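Local coordinates for protein Bacint_00347 (Bacteroides intestinalis DSM 17393, PDB 5MUM) that probably acts as a glycoside hydrolase of the rhamnosidase type, built on a beta-propeller fold, at residues Y67-K72 / W80-T85; Y58-D63 / I98-D103. All blocks are in the same frame, centred on the assembly; numbering follows the deposited sequence.

Both contacts belong to one region of the beta-propeller, on the same side of the chain's centre, with their own centres about 9 Å apart. Along the chain the order is 58-63, 67-72, 80-85, 98-103, so interaction 2 spans interaction 1. Strands 56-62 and 67-74 are neighbours in one four-stranded antiparallel sheet, and 81-85 is one of its two edge strands. Interaction 1 is pairing within this blade. Interaction 2 joins the blade to strand 98-102, which starts the next sheet. The two contacts touch: Arg84 forms a salt bridge with Asp63, and Leu68 packs on Ile98. Edge pairing and blade-to-blade packing therefore meet in one continuous region.

Interaction 1 of 2, residues Y67-K72 / W80-T85; sequences YLVLGK and WTLQRT
The contact is the outer beta hairpin of a propeller blade, in which strand 67-74 pairs antiparallel with the edge strand 81-85. Leu70 and Gln83 form a hydrogen-bonded pair. Leu70 N reaches Gln83 O at 2.9 Å, and Gln83 N returns to Leu70 O at 2.7 Å. Lys72 and Thr81 repeat this pattern. At the other end Leu68 O is gripped twice by Thr85. The backbone N of Thr85 gives one bond, and Thr85 OG1 gives a second at 2.7 Å from Leu68 O, tilted from the carbonyl plane. With chi1 at 73°, OG1 sits between the backbone N and carbonyl carbon of Thr85, which turns it back onto Leu68. Thr85 CG2 meets Leu70 CG at 3.7 Å.

Arg84 lays its guanidinium flat on the Tyr67 ring, centres 4.3 Å apart and planes at 19°. Tyr67 CD1 stands over the guanidinium centre. The Arg84 chain bends at chi3 (-106°), which lays the guanidinium alongside Tyr67 with the planes nearly parallel, and NH2 makes salt bridges with Asp63 and Asp65. Trp80 sets CE3 3.5 Å from Lys72 C, while Gly71 C lies at the edge of its ring.

Strand 56-62 flanks 67-74 on its other side. Leu68 and Leu70 pack on strand 108-112 of the next sheet, and Trp80 and Leu82 touch strand 27-34.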
# COMPACT_ATOMS: atom_id res chain seq x y z
N TYR A 67 -16.16 11.60 -8.57
CA TYR A 67 -16.02 12.37 -7.34
C TYR A 67 -15.45 11.53 -6.25
O TYR A 67 -15.85 10.38 -6.08
CB TYR A 67 -17.35 12.98 -6.84
CG TYR A 67 -17.81 14.07 -7.71
CD1 TYR A 67 -18.50 13.80 -8.86
CD2 TYR A 67 -17.51 15.41 -7.40
CE1 TYR A 67 -18.90 14.82 -9.72
CE2 TYR A 67 -17.91 16.44 -8.24
CZ TYR A 67 -18.61 16.13 -9.40
OH TYR A 67 -19.03 17.13 -10.26
N LEU A 68 -14.58 12.17 -5.47
CA LEU A 68 -14.08 11.62 -4.23
C LEU A 68 -15.21 11.57 -3.23
O LEU A 68 -15.75 12.63 -2.87
CB LEU A 68 -12.95 12.48 -3.69
CG LEU A 68 -12.47 12.25 -2.26
CD1 LEU A 68 -11.94 10.85 -2.16
CD2 LEU A 68 -11.39 13.26 -1.95
N VAL A 69 -15.53 10.36 -2.80
CA VAL A 69 -16.50 10.10 -1.77
C VAL A 69 -15.78 9.67 -0.50
O VAL A 69 -14.79 8.90 -0.57
CB VAL A 69 -17.48 8.97 -2.19
CG1 VAL A 69 -18.44 8.59 -1.06
CG2 VAL A 69 -18.23 9.39 -3.43
N LEU A 70 -16.26 10.18 0.63
CA LEU A 70 -15.81 9.76 1.96
C LEU A 70 -16.95 9.08 2.66
O LEU A 70 -18.11 9.51 2.53
CB LEU A 70 -15.42 10.93 2.83
CG LEU A 70 -14.34 11.84 2.28
CD1 LEU A 70 -14.16 13.04 3.17
CD2 LEU A 70 -13.07 11.02 2.13
N GLY A 71 -16.64 8.03 3.38
CA GLY A 71 -17.62 7.35 4.18
C GLY A 71 -17.13 7.01 5.55
O GLY A 71 -15.94 6.92 5.79
N LYS A 72 -18.07 6.81 6.45
CA LYS A 72 -17.75 6.32 7.76
C LYS A 72 -18.87 5.47 8.32
O LYS A 72 -20.03 5.62 7.93
CB LYS A 72 -17.44 7.47 8.69
CG LYS A 72 -18.60 8.30 9.21
CD LYS A 72 -18.01 9.41 10.06
CE LYS A 72 -18.87 9.86 11.22
NZ LYS A 72 -18.06 10.35 12.39
N TRP A 80 -23.39 2.79 6.56
CA TRP A 80 -22.39 3.81 6.23
C TRP A 80 -23.04 5.15 6.07
O TRP A 80 -24.14 5.25 5.53
CB TRP A 80 -21.66 3.44 4.95
CG TRP A 80 -20.74 2.29 5.10
CD1 TRP A 80 -21.05 0.96 5.01
CD2 TRP A 80 -19.35 2.36 5.38
NE1 TRP A 80 -19.93 0.20 5.23
CE2 TRP A 80 -18.87 1.02 5.44
CE3 TRP A 80 -18.45 3.41 5.58
CZ2 TRP A 80 -17.54 0.72 5.68
CZ3 TRP A 80 -17.11 3.10 5.81
CH2 TRP A 80 -16.68 1.76 5.86
N THR A 81 -22.36 6.19 6.53
CA THR A 81 -22.67 7.54 6.15
C THR A 81 -21.68 7.99 5.09
O THR A 81 -20.48 7.99 5.35
CB THR A 81 -22.55 8.45 7.36
OG1 THR A 81 -23.55 8.05 8.29
CG2 THR A 81 -22.78 9.89 7.00
N LEU A 82 -22.19 8.40 3.93
CA LEU A 82 -21.39 8.76 2.79
C LEU A 82 -21.51 10.22 2.50
O LEU A 82 -22.60 10.80 2.65
CB LEU A 82 -21.83 7.97 1.58
CG LEU A 82 -21.71 6.46 1.69
CD1 LEU A 82 -22.21 5.86 0.39
CD2 LEU A 82 -20.28 6.01 2.00
N GLN A 83 -20.41 10.82 2.09
CA GLN A 83 -20.43 12.20 1.63
C GLN A 83 -19.62 12.32 0.36
O GLN A 83 -18.42 12.02 0.35
CB GLN A 83 -19.85 13.10 2.71
CG GLN A 83 -19.78 14.56 2.32
CD GLN A 83 -21.15 15.15 2.13
OE1 GLN A 83 -22.00 15.02 3.01
NE2 GLN A 83 -21.37 15.79 0.98
N ARG A 84 -20.26 12.79 -0.69
CA ARG A 84 -19.55 13.16 -1.89
C ARG A 84 -18.87 14.49 -1.63
O ARG A 84 -19.50 15.46 -1.21
CB ARG A 84 -20.53 13.29 -3.04
CG ARG A 84 -19.83 13.48 -4.35
CD ARG A 84 -20.82 13.88 -5.43
NE ARG A 84 -21.02 12.74 -6.30
CZ ARG A 84 -21.68 12.79 -7.46
NH1 ARG A 84 -22.26 13.94 -7.87
NH2 ARG A 84 -21.77 11.67 -8.19
N THR A 85 -17.57 14.56 -1.90
CA THR A 85 -16.85 15.80 -1.66
C THR A 85 -16.93 16.73 -2.88
O THR A 85 -17.53 16.40 -3.88
CB THR A 85 -15.38 15.54 -1.30
OG1 THR A 85 -14.67 15.12 -2.47
CG2 THR A 85 -15.26 14.50 -0.18

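Interaction 2 of 2, residues Y58-D63 / I98-D103; sequences YISYYD and ISMMLD
Tyr62 and Ile98 make one of two CH-pi contacts between strands 56-62 and 98-102. Ile98 CD1 stands over the centre of the Tyr62 ring, 3.4 Å from the centroid and only 6° off the ring normal. Ile98 CG1 lies over the same face, 3.5 Å from Tyr62 CZ. The first torsion of Ile98 (chi1 -57°) places CG1 anti to the carbonyl carbon and sends CG2 toward Ser60. Tyr62 OH is hydrogen-bonded to Asn96 O, which anchors the far end of the side chain. At the other end Leu102 CD2 sits over one face of the Tyr58 ring, offset toward its rim and 3.7 Å from CE1. These two side chains cross at about a right angle. Tyr58 OH bonds to Glu56.

Van der Waals contacts fill the middle. Met100 SD lies 3.3 Å from Ser60 OG and 3.5 Å from Ile59 C. The Met100 chain bends at chi3 (-51°), and its CE reaches Tyr58 CB at 3.9 Å. Ile98 CG2 meets Ser60 OG at 3.4 Å.

No hydrogen bond crosses directly between the two segments. A bridge is supplied from outside by Arg46, which donates to Ser60 O through NH2 and to Ile98 O through NE. The strand axes run nearly antiparallel but stay 7.2 Å apart at closest approach. Such side-chain packing between strands of separate sheets, without backbone pairing, is the way adjacent blades meet in a beta-propeller.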
# COMPACT_ATOMS: atom_id res chain seq x y z
N TYR A 58 -13.43 4.40 8.34
CA TYR A 58 -13.53 5.45 7.32
C TYR A 58 -13.08 4.84 6.01
O TYR A 58 -12.20 3.98 5.98
CB TYR A 58 -12.63 6.62 7.69
CG TYR A 58 -13.17 7.38 8.87
CD1 TYR A 58 -13.04 6.89 10.16
CD2 TYR A 58 -13.89 8.54 8.68
CE1 TYR A 58 -13.60 7.56 11.24
CE2 TYR A 58 -14.46 9.20 9.73
CZ TYR A 58 -14.33 8.70 10.99
OH TYR A 58 -14.91 9.42 11.98
N ILE A 59 -13.72 5.27 4.94
CA ILE A 59 -13.44 4.76 3.61
C ILE A 59 -13.39 5.92 2.65
O ILE A 59 -13.99 6.95 2.87
CB ILE A 59 -14.49 3.73 3.20
CG1 ILE A 59 -13.99 2.89 2.02
CG2 ILE A 59 -15.83 4.38 2.90
CD1 ILE A 59 -14.93 1.78 1.63
N SER A 60 -12.69 5.72 1.54
CA SER A 60 -12.69 6.69 0.49
C SER A 60 -12.60 5.97 -0.85
O SER A 60 -11.97 4.92 -0.97
CB SER A 60 -11.55 7.70 0.66
OG SER A 60 -10.26 7.02 0.65
N TYR A 61 -13.24 6.56 -1.84
CA TYR A 61 -13.20 6.01 -3.20
C TYR A 61 -13.78 7.05 -4.15
O TYR A 61 -14.41 8.03 -3.72
CB TYR A 61 -14.01 4.71 -3.29
CG TYR A 61 -15.45 4.84 -2.91
CD1 TYR A 61 -15.85 4.72 -1.59
CD2 TYR A 61 -16.43 5.06 -3.87
CE1 TYR A 61 -17.19 4.84 -1.24
CE2 TYR A 61 -17.76 5.19 -3.53
CZ TYR A 61 -18.13 5.07 -2.20
OH TYR A 61 -19.48 5.19 -1.85
N TYR A 62 -13.55 6.85 -5.44
CA TYR A 62 -14.20 7.65 -6.45
C TYR A 62 -15.50 7.02 -6.85
O TYR A 62 -15.55 5.82 -7.08
CB TYR A 62 -13.34 7.76 -7.66
CG TYR A 62 -12.06 8.50 -7.46
CD1 TYR A 62 -12.06 9.88 -7.25
CD2 TYR A 62 -10.85 7.85 -7.59
CE1 TYR A 62 -10.87 10.56 -7.15
CE2 TYR A 62 -9.66 8.52 -7.47
CZ TYR A 62 -9.66 9.87 -7.25
OH TYR A 62 -8.47 10.53 -7.13
N ASP A 63 -16.57 7.82 -6.90
CA ASP A 63 -17.87 7.30 -7.35
C ASP A 63 -17.90 7.18 -8.87
O ASP A 63 -16.91 7.53 -9.54
CB ASP A 63 -19.05 8.14 -6.82
CG ASP A 63 -19.14 9.52 -7.42
OD1 ASP A 63 -18.49 9.85 -8.44
OD2 ASP A 63 -19.91 10.30 -6.82
N ILE A 98 -6.66 7.66 -4.35
CA ILE A 98 -6.86 8.36 -3.10
C ILE A 98 -6.21 7.56 -1.96
O ILE A 98 -6.47 6.37 -1.83
CB ILE A 98 -8.36 8.45 -2.78
CG1 ILE A 98 -9.12 9.14 -3.91
CG2 ILE A 98 -8.57 9.09 -1.41
CD1 ILE A 98 -10.51 8.54 -4.07
N SER A 99 -5.43 8.26 -1.14
CA SER A 99 -4.96 7.79 0.15
C SER A 99 -5.49 8.68 1.28
O SER A 99 -5.50 9.90 1.18
CB SER A 99 -3.44 7.73 0.20
OG SER A 99 -2.98 6.60 -0.57
N MET A 100 -5.95 8.03 2.34
CA MET A 100 -6.49 8.70 3.50
C MET A 100 -5.90 8.10 4.76
O MET A 100 -5.43 6.95 4.81
CB MET A 100 -8.01 8.56 3.55
CG MET A 100 -8.51 7.27 4.13
SD MET A 100 -10.26 6.92 3.98
CE MET A 100 -10.94 8.42 4.61
N MET A 101 -5.94 8.93 5.80
CA MET A 101 -5.56 8.50 7.12
C MET A 101 -6.19 9.47 8.11
O MET A 101 -6.53 10.63 7.77
CB MET A 101 -4.03 8.50 7.23
CG MET A 101 -3.45 7.97 8.53
SD MET A 101 -3.98 6.31 8.88
CE MET A 101 -3.41 5.42 7.43
N LEU A 102 -6.40 9.01 9.34
CA LEU A 102 -6.77 9.93 10.39
C LEU A 102 -5.60 10.15 11.29
O LEU A 102 -4.88 9.18 11.60
CB LEU A 102 -7.95 9.41 11.20
CG LEU A 102 -9.30 9.68 10.54
CD1 LEU A 102 -9.52 8.78 9.36
CD2 LEU A 102 -10.39 9.47 11.54
N ASP A 103 -5.42 11.38 11.75
CA ASP A 103 -4.42 11.66 12.77
C ASP A 103 -4.98 11.40 14.17
O ASP A 103 -6.15 11.03 14.32
CB ASP A 103 -3.86 13.07 12.62
CG ASP A 103 -4.87 14.18 12.92
OD1 ASP A 103 -5.77 14.03 13.78
OD2 ASP A 103 -4.73 15.28 12.30